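Beta-glucuronidase (Dictyoglomus thermophilum, PDB 6XXW) probably hydrolyses beta-D-glucuronides, releasing D-glucuronic acid. Local coordinates at residues Ala98-Glu103 / Gly116-Phe121; Asp148-Gly153 / Glu389-Ile394; Lys376-Gly381 / Thr419-Ala424; Trp411-Glu416 / Arg430-Thr435. One frame throughout, in Å; residues are numbered along the deposited sequence.

The four contacts run from the sugar-binding domain into the TIM barrel of one chain. Contact 1 closes first along the sequence and lies in the beta-sheet domain; contact 2 joins a loop of that domain to helix 385-402 of the barrel, about 12 Å from contact 1 between centres and touching it. Contacts 3 and 4 lie within the barrel range, share helix 422-438, have centres about 15 Å apart and interleave in sequence. Contact 4 also touches contact 2, through His391 and Val431, at about 12 Å between centres, whereas contacts 1 and 3 are the farthest apart, about 26 Å between centres. Continuous packing thus leads from the sheet domain through one barrel helix to the next helix and strand.

Contact 1: Ala98-Glu103 / Gly116-Phe121; sequences AAHFSE and GGFLPF
At the edge of the His100 ring, near its plane, lies Phe118 CE2, 4.2 Å from His100 ND1, while the methyl of Ala99 covers one imidazole face toward its rim. The Phe121 ring has Ala98 CB at its edge, near the plane, and Leu119 O at the edge in the plane. Ser102 approaches the same ring obliquely, its OG 3.6 Å from Phe121 CZ. Phe121 CG is held between its backbone N and carbonyl carbon (chi1 48°), which carries the ring across to Ala98 and Ser102. The Ser102 hydroxyl is bonded to Met140 O, while CB and OG both pack near Phe121 CZ.

Between these rings the backbones come very close. Gly116 N donates to His100 O at 2.8 Å, and the CA of Gly117 makes a CH...O contact of 3.3 Å with Ala98 O. A beta carbon on Gly117 would collide with Ala99 CA and His100 ND1, which explains the glycine here. One water accepts from Gly117 N at 2.7 Å and also bonds His100 ND1; the other ring nitrogen, NE2, pairs with Asn178. A second water accepts from Ala98 N and lies within bonding distance of Gly116 O and Leu119 O, with more acceptors around it than it has protons, bridging Ala98 and the loop.

The peptide bond before His100 is cis, and His100 with Phe101 forms a classic beta bulge opposite Asp142. The contact thus lies where strand 90-99 gives way to strand 101-106, facing the loop between strands 109-115 and 121-124, with strand 134-142 alongside and helix 385-402 packed against Leu119 and Pro120.

Contact 2: Asp148-Gly153 / Glu389-Ile394; sequences DVLPPG and EHHLEI
Leu150 reaches over His391 with its CD1 methyl, which sits above one face of the imidazole, 3.9 Å from the ring centroid and 26° off the normal, a CH-pi contact in which the two side chains cross at about a right angle. The same leucine slides past His390 in the opposite direction: CG lies 3.9 Å from His390 CD2, and CB meets that ring at its edge, in plane. Val149 runs beside His390 and points the same way, CG2 being 3.9 Å from His390 NE2. On the backbone side, Asp148 O comes to 3.7 Å from His390 CB. His390 CG stands anti to the backbone N (chi1 179°), which throws the ring outward from the helix into this loop.

One water links the two segments, donating to Leu150 O at 2.6 Å and bonding His390 NE2 at 3.1 Å. With an alanine here in place of His390, that water would probably lose its partner on the helix, and a gap would be likely to open beside Val149 and Leu150.

The second shell fixes the rings and the loop. Ile394 CG1 covers a face of the His390 ring from the next helical turn. Tyr427 OH bonds His391 ND1, with Val413 O a weak partner of NE2, so the face beneath Leu150 is kept in orientation. Lys115 NZ holds Asp148 O, and a cis peptide before Pro151 turns the chain after Leu150.

In the fold, the loop between strands 134-142 and 153-157 of the sugar-binding domain thereby lies on helix 385-402 of the TIM barrel, with helix 422-438 behind His391 and strand 109-115 beside Val149.

Contact 3: Lys376-Gly381 / Thr419-Ala424; sequences KVFTEG and TYEDGA
Phe378, the centre of an inverse gamma turn, has its backbone closest to Gly423, the distance from Phe378 CA to Gly423 CA being 5.1 Å. The carboxylate of Glu421 grips two successive N-H groups of this turn: OE2 takes Val377 N at 2.8 Å through its syn lone pair, and OE1 takes Phe378 N at 2.9 Å on the syn side, 22° out of the carboxylate plane. The glutamate chain runs extended beyond CG, which carries the group over to the turn. A water adds a third link, donating to Glu421 OE1 and Phe378 O while accepting from Gly423 N.

OE1 also lies at the edge of the Phe378 ring, whose plane is almost perpendicular to the carboxylate. Over a face of that ring sits Ala424 CB, 3.9 Å from its centroid; Tyr427 meets the ring edge-to-face. A beta carbon on Gly423 would strike Phe378 O. Lys376 NZ, bonded to Arg373 O, remains 5.2 Å from Glu421 OE2, near enough perhaps to favour the carboxylate's charge.

The pairing of two loops that follow strands 358-362 and 408-415 is typical of a TIM barrel, where such beta-to-alpha loops surround the carboxyl ends of the strands.

Contact 4: Trp411-Glu416 / Arg430-Thr435; sequences WSVANE and RVIEET
Val413 packs into the helix with both of its methyl branches. CG1 lies anti to the carbonyl carbon (chi1 -61°), directed between Val431 CG1, at 3.9 Å, and Thr435 OG1, at 4.0 Å; CG2 takes the position between the backbone N and the carbonyl carbon and comes to 4.3 Å from Ile432 CG1. Val431 answers with its CG1 anti to the backbone N; the two valines slide past each other in opposite directions, Val431 CG1 3.8 Å from Val413 CB. The strand and helix segments run nearly antiparallel, at 164°, their axes 9.7 Å apart, and belong to the beta-alpha-beta unit formed by strand 408-415, helix 422-438 and strand 444-448 in the TIM barrel.

Thr435 divides its branches: CG2 approaches Trp411 CD1 obliquely at 4.1 Å, while OG1 donates back to Val431 O at 2.9 Å, from above the carbonyl plane. That oxygen also accepts from Thr435 N, a second bond within the helical turn. Were Thr435 replaced by an alanine, Val431 O would probably lose its hydroxyl donor, Trp411 CD1 its CG2 neighbour and Val413 CG1 one of its two contacts. The Trp411 indole is fixed further along by NE1, which bonds Asp439 OD2, and Ile399 of helix 385-402 touches the Trp411 side chain.

Contact 1: Ala98-Glu103 / Gly116-Phe121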
loop_
_atom_site.group_PDB
_atom_site.type_symbol
_atom_site.label_atom_id
_atom_site.label_comp_id
_atom_site.label_asym_id
_atom_site.label_seq_id
_atom_site.Cartn_x
_atom_site.Cartn_y
_atom_site.Cartn_z
ATOM N N ALA A 98 -17.868 4.471 30.047
ATOM C CA ALA A 98 -16.492 4.239 30.493
ATOM C C ALA A 98 -16.268 2.737 30.625
ATOM O O ALA A 98 -16.982 2.071 31.378
ATOM C CB ALA A 98 -16.218 4.945 31.827
ATOM N N ALA A 99 -15.291 2.193 29.904
ATOM C CA ALA A 99 -15.098 0.744 29.818
ATOM C C ALA A 99 -14.011 0.294 30.793
ATOM O O ALA A 99 -12.850 0.681 30.632
ATOM C CB ALA A 99 -14.722 0.350 28.385
ATOM N N HIS A 100 -14.354 -0.550 31.777
ATOM C CA HIS A 100 -15.635 -1.234 31.939
ATOM C C HIS A 100 -16.273 -1.022 33.323
ATOM O O HIS A 100 -17.496 -1.066 33.447
ATOM C CB HIS A 100 -15.458 -2.749 31.707
ATOM C CG HIS A 100 -14.871 -3.080 30.369
ATOM N ND1 HIS A 100 -15.621 -3.099 29.213
ATOM C CD2 HIS A 100 -13.600 -3.363 30.000
ATOM C CE1 HIS A 100 -14.837 -3.388 28.187
ATOM N NE2 HIS A 100 -13.604 -3.547 28.637
ATOM N N PHE A 101 -15.451 -0.850 34.358
ATOM C CA PHE A 101 -15.904 -0.490 35.702
ATOM C C PHE A 101 -15.474 0.941 36.001
ATOM O O PHE A 101 -14.356 1.342 35.654
ATOM C CB PHE A 101 -15.313 -1.418 36.771
ATOM C CG PHE A 101 -15.521 -2.880 36.508
ATOM C CD1 PHE A 101 -16.573 -3.562 37.096
ATOM C CD2 PHE A 101 -14.640 -3.590 35.700
ATOM C CE1 PHE A 101 -16.755 -4.920 36.867
ATOM C CE2 PHE A 101 -14.821 -4.941 35.472
ATOM C CZ PHE A 101 -15.876 -5.607 36.049
ATOM N N SER A 102 -16.345 1.717 36.650
ATOM C CA SER A 102 -16.047 3.130 36.858
ATOM C C SER A 102 -16.554 3.603 38.217
ATOM O O SER A 102 -17.554 3.105 38.737
ATOM C CB SER A 102 -16.660 3.993 35.748
ATOM O OG SER A 102 -16.223 5.348 35.862
ATOM N N GLU A 103 -15.843 4.579 38.781
ATOM C CA GLU A 103 -16.235 5.288 39.995
ATOM C C GLU A 103 -16.045 6.784 39.771
ATOM O O GLU A 103 -15.014 7.201 39.239
ATOM C CB GLU A 103 -15.406 4.829 41.197
ATOM C CG GLU A 103 -15.685 3.384 41.632
ATOM C CD GLU A 103 -14.594 2.826 42.544
ATOM O OE1 GLU A 103 -14.697 1.648 42.936
ATOM O OE2 GLU A 103 -13.633 3.560 42.868
ATOM N N GLY A 116 -20.118 -1.971 33.416
ATOM C CA GLY A 116 -20.519 -2.084 32.028
ATOM C C GLY A 116 -20.014 -0.891 31.242
ATOM O O GLY A 116 -20.322 0.256 31.576
ATOM N N GLY A 117 -19.261 -1.145 30.180
ATOM C CA GLY A 117 -18.584 -0.076 29.481
ATOM C C GLY A 117 -19.318 0.600 28.343
ATOM O O GLY A 117 -18.692 1.413 27.655
ATOM N N PHE A 118 -20.612 0.318 28.116
ATOM C CA PHE A 118 -21.279 0.811 26.913
ATOM C C PHE A 118 -22.630 1.461 27.188
ATOM O O PHE A 118 -23.404 1.689 26.245
ATOM C CB PHE A 118 -21.418 -0.328 25.905
ATOM C CG PHE A 118 -20.110 -0.972 25.602
ATOM C CD1 PHE A 118 -19.278 -0.449 24.625
ATOM C CD2 PHE A 118 -19.673 -2.045 26.351
ATOM C CE1 PHE A 118 -18.050 -1.018 24.373
ATOM C CE2 PHE A 118 -18.440 -2.623 26.101
ATOM C CZ PHE A 118 -17.633 -2.105 25.114
ATOM N N LEU A 119 -22.914 1.809 28.441
ATOM C CA LEU A 119 -24.146 2.516 28.767
ATOM C C LEU A 119 -23.859 3.627 29.768
ATOM O O LEU A 119 -22.874 3.556 30.514
ATOM C CB LEU A 119 -25.213 1.552 29.317
ATOM C CG LEU A 119 -25.818 0.623 28.252
ATOM C CD1 LEU A 119 -26.625 -0.496 28.902
ATOM C CD2 LEU A 119 -26.661 1.357 27.204
ATOM N N PRO A 120 -24.680 4.673 29.786
ATOM C CA PRO A 120 -24.370 5.851 30.601
ATOM C C PRO A 120 -24.773 5.685 32.060
ATOM O O PRO A 120 -25.590 4.838 32.430
ATOM C CB PRO A 120 -25.202 6.953 29.944
ATOM C CG PRO A 120 -26.387 6.228 29.421
ATOM C CD PRO A 120 -25.882 4.888 28.952
ATOM N N PHE A 121 -24.193 6.543 32.896
ATOM C CA PHE A 121 -24.544 6.540 34.306
ATOM C C PHE A 121 -24.429 7.954 34.826
ATOM O O PHE A 121 -23.692 8.775 34.274
ATOM C CB PHE A 121 -23.668 5.576 35.127
ATOM C CG PHE A 121 -22.185 5.703 34.862
ATOM C CD1 PHE A 121 -21.611 5.159 33.718
ATOM C CD2 PHE A 121 -21.358 6.325 35.777
ATOM C CE1 PHE A 121 -20.248 5.262 33.483
ATOM C CE2 PHE A 121 -20.000 6.431 35.551
ATOM C CZ PHE A 121 -19.441 5.893 34.407
HETATM O O HOH W 1 -20.251 2.861 30.740
HETATM O O HOH W 2 -18.364 -3.692 29.697
#

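Contact 2: Asp148-Gly153 / Glu389-Ile394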
loop_
_atom_site.group_PDB
_atom_site.type_symbol
_atom_site.label_atom_id
_atom_site.label_comp_id
_atom_site.label_asym_id
_atom_site.label_seq_id
_atom_site.Cartn_x
_atom_site.Cartn_y
_atom_site.Cartn_z
ATOM N N ASP A 148 -18.137 -12.138 34.962
ATOM C CA ASP A 148 -19.487 -11.644 35.219
ATOM C C ASP A 148 -19.691 -10.198 34.774
ATOM O O ASP A 148 -20.648 -9.557 35.207
ATOM C CB ASP A 148 -19.878 -11.797 36.687
ATOM C CG ASP A 148 -18.818 -11.320 37.626
ATOM O OD1 ASP A 148 -18.042 -10.420 37.247
ATOM O OD2 ASP A 148 -18.760 -11.860 38.752
ATOM N N VAL A 149 -18.825 -9.676 33.920
ATOM C CA VAL A 149 -19.121 -8.450 33.186
ATOM C C VAL A 149 -19.271 -8.844 31.723
ATOM O O VAL A 149 -18.767 -9.883 31.287
ATOM C CB VAL A 149 -18.039 -7.364 33.369
ATOM C CG1 VAL A 149 -16.847 -7.645 32.464
ATOM C CG2 VAL A 149 -18.615 -5.955 33.104
ATOM N N LEU A 150 -19.983 -8.011 30.960
ATOM C CA LEU A 150 -20.166 -8.227 29.530
ATOM C C LEU A 150 -19.527 -7.079 28.758
ATOM O O LEU A 150 -19.850 -5.911 29.013
ATOM C CB LEU A 150 -21.651 -8.329 29.152
ATOM C CG LEU A 150 -22.402 -9.547 29.710
ATOM C CD1 LEU A 150 -23.886 -9.390 29.471
ATOM C CD2 LEU A 150 -21.896 -10.846 29.073
ATOM N N PRO A 151 -18.633 -7.359 27.805
ATOM C CA PRO A 151 -18.186 -8.703 27.434
ATOM C C PRO A 151 -17.180 -9.278 28.431
ATOM O O PRO A 151 -16.426 -8.521 29.041
ATOM C CB PRO A 151 -17.523 -8.483 26.071
ATOM C CG PRO A 151 -16.958 -7.113 26.173
ATOM C CD PRO A 151 -17.973 -6.316 26.999
ATOM N N PRO A 152 -17.178 -10.596 28.583
ATOM C CA PRO A 152 -16.340 -11.232 29.602
ATOM C C PRO A 152 -14.900 -11.479 29.159
ATOM O O PRO A 152 -14.552 -11.477 27.977
ATOM C CB PRO A 152 -17.054 -12.565 29.842
ATOM C CG PRO A 152 -17.597 -12.913 28.473
ATOM C CD PRO A 152 -18.071 -11.568 27.918
ATOM N N GLY A 153 -14.069 -11.728 30.163
ATOM C CA GLY A 153 -12.674 -12.080 29.987
ATOM C C GLY A 153 -12.123 -12.453 31.340
ATOM O O GLY A 153 -12.853 -12.515 32.330
ATOM N N GLU A 389 -27.397 -12.117 35.923
ATOM C CA GLU A 389 -27.888 -10.938 36.628
ATOM C C GLU A 389 -27.431 -9.650 35.947
ATOM O O GLU A 389 -28.221 -8.720 35.760
ATOM C CB GLU A 389 -27.414 -10.977 38.081
ATOM C CG GLU A 389 -28.167 -10.042 39.008
ATOM C CD GLU A 389 -29.525 -10.593 39.408
ATOM O OE1 GLU A 389 -29.894 -11.684 38.918
ATOM O OE2 GLU A 389 -30.221 -9.937 40.217
ATOM N N HIS A 390 -26.148 -9.578 35.572
ATOM C CA HIS A 390 -25.639 -8.397 34.876
ATOM C C HIS A 390 -26.307 -8.230 33.517
ATOM O O HIS A 390 -26.697 -7.118 33.136
ATOM C CB HIS A 390 -24.118 -8.492 34.715
ATOM C CG HIS A 390 -23.511 -7.332 33.980
ATOM N ND1 HIS A 390 -23.545 -6.045 34.473
ATOM C CD2 HIS A 390 -22.839 -7.267 32.803
ATOM C CE1 HIS A 390 -22.930 -5.233 33.626
ATOM N NE2 HIS A 390 -22.494 -5.950 32.604
ATOM N N HIS A 391 -26.444 -9.328 32.770
ATOM C CA HIS A 391 -27.088 -9.269 31.460
ATOM C C HIS A 391 -28.511 -8.725 31.570
ATOM O O HIS A 391 -28.931 -7.882 30.762
ATOM C CB HIS A 391 -27.069 -10.666 30.842
ATOM C CG HIS A 391 -27.217 -10.698 29.349
ATOM N ND1 HIS A 391 -26.787 -11.771 28.591
ATOM C CD2 HIS A 391 -27.778 -9.825 28.478
ATOM C CE1 HIS A 391 -27.068 -11.550 27.319
ATOM N NE2 HIS A 391 -27.657 -10.370 27.221
ATOM N N LEU A 392 -29.267 -9.187 32.569
ATOM C CA LEU A 392 -30.635 -8.706 32.750
ATOM C C LEU A 392 -30.660 -7.226 33.111
ATOM O O LEU A 392 -31.521 -6.477 32.631
ATOM C CB LEU A 392 -31.349 -9.523 33.832
ATOM C CG LEU A 392 -31.529 -11.010 33.531
ATOM C CD1 LEU A 392 -31.947 -11.782 34.798
ATOM C CD2 LEU A 392 -32.508 -11.256 32.375
ATOM N N GLU A 393 -29.747 -6.788 33.978
ATOM C CA GLU A 393 -29.674 -5.359 34.282
ATOM C C GLU A 393 -29.301 -4.556 33.040
ATOM O O GLU A 393 -29.807 -3.442 32.832
ATOM C CB GLU A 393 -28.682 -5.111 35.420
ATOM C CG GLU A 393 -29.079 -5.840 36.706
ATOM C CD GLU A 393 -28.218 -5.476 37.911
ATOM O OE1 GLU A 393 -27.054 -5.923 37.972
ATOM O OE2 GLU A 393 -28.718 -4.762 38.808
ATOM N N ILE A 394 -28.424 -5.110 32.199
ATOM C CA ILE A 394 -28.035 -4.430 30.961
ATOM C C ILE A 394 -29.245 -4.223 30.056
ATOM O O ILE A 394 -29.458 -3.129 29.516
ATOM C CB ILE A 394 -26.931 -5.222 30.236
ATOM C CG1 ILE A 394 -25.587 -5.058 30.956
ATOM C CG2 ILE A 394 -26.845 -4.801 28.754
ATOM C CD1 ILE A 394 -25.209 -3.632 31.231
HETATM O O HOH W 3 -21.877 -4.526 29.954
#

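Contact 3: Lys376-Gly381 / Thr419-Ala424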
loop_
_atom_site.group_PDB
_atom_site.type_symbol
_atom_site.label_atom_id
_atom_site.label_comp_id
_atom_site.label_asym_id
_atom_site.label_seq_id
_atom_site.Cartn_x
_atom_site.Cartn_y
_atom_site.Cartn_z
ATOM N N LYS A 376 -16.307 -25.583 28.369
ATOM C CA LYS A 376 -17.679 -25.110 28.454
ATOM C C LYS A 376 -17.725 -23.693 29.005
ATOM O O LYS A 376 -16.928 -23.312 29.866
ATOM C CB LYS A 376 -18.531 -26.051 29.304
ATOM C CG LYS A 376 -18.320 -27.516 28.903
ATOM C CD LYS A 376 -19.630 -28.288 28.755
ATOM C CE LYS A 376 -19.441 -29.549 27.886
ATOM N NZ LYS A 376 -19.368 -29.234 26.408
ATOM N N VAL A 377 -18.662 -22.912 28.476
ATOM C CA VAL A 377 -18.791 -21.500 28.793
ATOM C C VAL A 377 -19.877 -21.262 29.831
ATOM O O VAL A 377 -19.710 -20.444 30.732
ATOM C CB VAL A 377 -19.077 -20.698 27.502
ATOM C CG1 VAL A 377 -19.496 -19.272 27.835
ATOM C CG2 VAL A 377 -17.868 -20.712 26.593
ATOM N N PHE A 378 -20.996 -21.972 29.706
ATOM C CA PHE A 378 -22.150 -21.764 30.575
ATOM C C PHE A 378 -22.047 -22.764 31.717
ATOM O O PHE A 378 -22.682 -23.821 31.737
ATOM C CB PHE A 378 -23.438 -21.888 29.776
ATOM C CG PHE A 378 -23.606 -20.778 28.786
ATOM C CD1 PHE A 378 -24.258 -19.605 29.149
ATOM C CD2 PHE A 378 -23.053 -20.868 27.524
ATOM C CE1 PHE A 378 -24.396 -18.557 28.249
ATOM C CE2 PHE A 378 -23.186 -19.821 26.614
ATOM C CZ PHE A 378 -23.855 -18.668 26.980
ATOM N N THR A 379 -21.206 -22.408 32.680
ATOM C CA THR A 379 -20.794 -23.340 33.712
ATOM C C THR A 379 -20.259 -22.545 34.892
ATOM O O THR A 379 -19.879 -21.375 34.763
ATOM C CB THR A 379 -19.753 -24.325 33.164
ATOM O OG1 THR A 379 -19.562 -25.401 34.090
ATOM C CG2 THR A 379 -18.415 -23.627 32.861
ATOM N N GLU A 380 -20.286 -23.179 36.058
ATOM C CA GLU A 380 -19.690 -22.579 37.239
ATOM C C GLU A 380 -18.244 -22.215 36.937
ATOM O O GLU A 380 -17.498 -23.013 36.373
ATOM C CB GLU A 380 -19.765 -23.555 38.416
ATOM C CG GLU A 380 -21.173 -23.791 38.928
ATOM C CD GLU A 380 -21.947 -24.775 38.057
ATOM O OE1 GLU A 380 -21.315 -25.457 37.217
ATOM O OE2 GLU A 380 -23.180 -24.877 38.218
ATOM N N GLY A 381 -17.858 -20.993 37.287
ATOM C CA GLY A 381 -16.538 -20.499 36.996
ATOM C C GLY A 381 -16.489 -19.541 35.825
ATOM O O GLY A 381 -15.606 -18.673 35.780
ATOM N N THR A 419 -24.253 -21.448 22.080
ATOM C CA THR A 419 -25.664 -21.780 22.219
ATOM C C THR A 419 -25.945 -23.269 22.052
ATOM O O THR A 419 -27.095 -23.685 22.224
ATOM C CB THR A 419 -26.486 -20.993 21.193
ATOM O OG1 THR A 419 -25.937 -21.218 19.887
ATOM C CG2 THR A 419 -26.490 -19.472 21.507
ATOM N N TYR A 420 -24.939 -24.072 21.704
ATOM C CA TYR A 420 -25.102 -25.521 21.654
ATOM C C TYR A 420 -25.036 -26.156 23.044
ATOM O O TYR A 420 -25.436 -27.313 23.210
ATOM C CB TYR A 420 -24.032 -26.119 20.725
ATOM C CG TYR A 420 -22.634 -25.666 21.087
ATOM C CD1 TYR A 420 -21.934 -26.287 22.114
ATOM C CD2 TYR A 420 -22.030 -24.593 20.435
ATOM C CE1 TYR A 420 -20.665 -25.862 22.475
ATOM C CE2 TYR A 420 -20.757 -24.160 20.793
ATOM C CZ TYR A 420 -20.082 -24.807 21.812
ATOM O OH TYR A 420 -18.823 -24.399 22.185
ATOM N N GLU A 421 -24.548 -25.428 24.045
ATOM C CA GLU A 421 -24.455 -25.972 25.396
ATOM C C GLU A 421 -25.825 -26.034 26.073
ATOM O O GLU A 421 -26.655 -25.133 25.923
ATOM C CB GLU A 421 -23.506 -25.126 26.251
ATOM C CG GLU A 421 -22.092 -25.003 25.710
ATOM C CD GLU A 421 -21.150 -24.333 26.703
ATOM O OE1 GLU A 421 -21.578 -24.054 27.837
ATOM O OE2 GLU A 421 -19.982 -24.080 26.350
ATOM N N ASP A 422 -26.042 -27.098 26.853
ATOM C CA ASP A 422 -27.260 -27.223 27.658
ATOM C C ASP A 422 -27.498 -25.992 28.525
ATOM O O ASP A 422 -28.624 -25.492 28.620
ATOM C CB ASP A 422 -27.178 -28.466 28.547
ATOM C CG ASP A 422 -27.451 -29.750 27.786
ATOM O OD1 ASP A 422 -28.255 -30.572 28.275
ATOM O OD2 ASP A 422 -26.858 -29.942 26.701
ATOM N N GLY A 423 -26.448 -25.515 29.200
ATOM C CA GLY A 423 -26.557 -24.347 30.061
ATOM C C GLY A 423 -26.942 -23.062 29.345
ATOM O O GLY A 423 -27.465 -22.140 29.984
ATOM N N ALA A 424 -26.695 -22.972 28.032
ATOM C CA ALA A 424 -27.064 -21.768 27.296
ATOM C C ALA A 424 -28.573 -21.633 27.167
ATOM O O ALA A 424 -29.085 -20.517 27.038
ATOM C CB ALA A 424 -26.435 -21.769 25.900
HETATM O O HOH W 4 -23.387 -25.777 29.601
#

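Contact 4: Trp411-Glu416 / Arg430-Thr435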
loop_
_atom_site.group_PDB
_atom_site.type_symbol
_atom_site.label_atom_id
_atom_site.label_comp_id
_atom_site.label_asym_id
_atom_site.label_seq_id
_atom_site.Cartn_x
_atom_site.Cartn_y
_atom_site.Cartn_z
ATOM N N TRP A 411 -34.032 -5.877 19.013
ATOM C CA TRP A 411 -32.988 -6.089 20.006
ATOM C C TRP A 411 -32.267 -7.403 19.727
ATOM O O TRP A 411 -32.910 -8.436 19.486
ATOM C CB TRP A 411 -33.568 -6.141 21.432
ATOM C CG TRP A 411 -34.427 -4.957 21.825
ATOM C CD1 TRP A 411 -35.776 -4.970 22.040
ATOM C CD2 TRP A 411 -33.990 -3.611 22.085
ATOM N NE1 TRP A 411 -36.210 -3.716 22.403
ATOM C CE2 TRP A 411 -35.136 -2.864 22.444
ATOM C CE3 TRP A 411 -32.748 -2.966 22.046
ATOM C CZ2 TRP A 411 -35.080 -1.495 22.742
ATOM C CZ3 TRP A 411 -32.691 -1.585 22.357
ATOM C CH2 TRP A 411 -33.851 -0.878 22.701
ATOM N N SER A 412 -30.934 -7.377 19.807
ATOM C CA SER A 412 -30.120 -8.591 19.726
ATOM C C SER A 412 -29.562 -8.897 21.108
ATOM O O SER A 412 -28.917 -8.043 21.719
ATOM C CB SER A 412 -28.979 -8.445 18.719
ATOM O OG SER A 412 -28.154 -9.605 18.767
ATOM N N VAL A 413 -29.837 -10.094 21.622
ATOM C CA VAL A 413 -29.427 -10.382 22.995
ATOM C C VAL A 413 -27.986 -10.883 23.106
ATOM O O VAL A 413 -27.416 -10.838 24.209
ATOM C CB VAL A 413 -30.378 -11.386 23.686
ATOM C CG1 VAL A 413 -31.811 -10.821 23.765
ATOM C CG2 VAL A 413 -30.357 -12.739 23.003
ATOM N N ALA A 414 -27.369 -11.327 22.008
ATOM C CA ALA A 414 -26.004 -11.849 22.059
ATOM C C ALA A 414 -25.463 -12.033 20.646
ATOM O O ALA A 414 -26.211 -12.038 19.664
ATOM C CB ALA A 414 -25.927 -13.178 22.822
ATOM N N ASN A 415 -24.145 -12.215 20.560
ATOM C CA ASN A 415 -23.467 -12.500 19.296
ATOM C C ASN A 415 -22.556 -13.703 19.468
ATOM O O ASN A 415 -21.587 -13.643 20.230
ATOM C CB ASN A 415 -22.641 -11.306 18.818
ATOM C CG ASN A 415 -21.931 -11.581 17.503
ATOM O OD1 ASN A 415 -22.521 -11.439 16.428
ATOM N ND2 ASN A 415 -20.656 -11.986 17.578
ATOM N N GLU A 416 -22.854 -14.783 18.742
ATOM C CA GLU A 416 -21.975 -15.953 18.663
ATOM C C GLU A 416 -21.641 -16.520 20.039
ATOM O O GLU A 416 -20.490 -16.854 20.329
ATOM C CB GLU A 416 -20.693 -15.622 17.890
ATOM C CG GLU A 416 -20.924 -15.202 16.424
ATOM C CD GLU A 416 -19.629 -15.106 15.627
ATOM O OE1 GLU A 416 -18.552 -14.907 16.238
ATOM O OE2 GLU A 416 -19.687 -15.236 14.386
ATOM N N ARG A 430 -34.123 -16.909 29.986
ATOM C CA ARG A 430 -34.378 -15.843 30.952
ATOM C C ARG A 430 -34.081 -14.470 30.361
ATOM O O ARG A 430 -34.815 -13.508 30.611
ATOM C CB ARG A 430 -33.545 -16.065 32.215
ATOM C CG ARG A 430 -33.861 -17.373 32.944
ATOM C CD ARG A 430 -33.666 -17.222 34.454
ATOM N NE ARG A 430 -33.934 -15.860 34.912
ATOM C CZ ARG A 430 -35.150 -15.350 35.098
ATOM N NH1 ARG A 430 -36.231 -16.090 34.870
ATOM N NH2 ARG A 430 -35.287 -14.096 35.513
ATOM N N VAL A 431 -32.985 -14.350 29.603
ATOM C CA VAL A 431 -32.661 -13.069 28.975
ATOM C C VAL A 431 -33.765 -12.673 28.011
ATOM O O VAL A 431 -34.255 -11.534 28.021
ATOM C CB VAL A 431 -31.301 -13.148 28.253
ATOM C CG1 VAL A 431 -31.077 -11.900 27.420
ATOM C CG2 VAL A 431 -30.178 -13.324 29.257
ATOM N N ILE A 432 -34.169 -13.616 27.157
ATOM C CA ILE A 432 -35.175 -13.312 26.146
ATOM C C ILE A 432 -36.510 -12.974 26.801
ATOM O O ILE A 432 -37.202 -12.030 26.395
ATOM C CB ILE A 432 -35.299 -14.493 25.172
ATOM C CG1 ILE A 432 -34.005 -14.605 24.346
ATOM C CG2 ILE A 432 -36.548 -14.338 24.303
ATOM C CD1 ILE A 432 -33.855 -15.913 23.549
ATOM N N GLU A 433 -36.887 -13.726 27.832
ATOM C CA GLU A 433 -38.155 -13.464 28.508
ATOM C C GLU A 433 -38.173 -12.072 29.125
ATOM O O GLU A 433 -39.185 -11.364 29.056
ATOM C CB GLU A 433 -38.400 -14.520 29.582
ATOM C CG GLU A 433 -39.750 -14.398 30.258
ATOM C CD GLU A 433 -40.081 -15.629 31.088
ATOM O OE1 GLU A 433 -39.968 -16.755 30.554
ATOM O OE2 GLU A 433 -40.447 -15.467 32.270
ATOM N N GLU A 434 -37.058 -11.657 29.729
ATOM C CA GLU A 434 -37.012 -10.344 30.364
ATOM C C GLU A 434 -37.027 -9.226 29.322
ATOM O O GLU A 434 -37.678 -8.188 29.515
ATOM C CB GLU A 434 -35.775 -10.258 31.262
ATOM C CG GLU A 434 -35.555 -8.904 31.912
ATOM C CD GLU A 434 -36.545 -8.622 33.031
ATOM O OE1 GLU A 434 -37.427 -9.477 33.300
ATOM O OE2 GLU A 434 -36.448 -7.534 33.635
ATOM N N THR A 435 -36.326 -9.427 28.203
ATOM C CA THR A 435 -36.300 -8.413 27.152
ATOM C C THR A 435 -37.696 -8.150 26.608
ATOM O O THR A 435 -38.099 -6.994 26.429
ATOM C CB THR A 435 -35.355 -8.856 26.033
ATOM O OG1 THR A 435 -34.038 -9.031 26.581
ATOM C CG2 THR A 435 -35.317 -7.814 24.894
#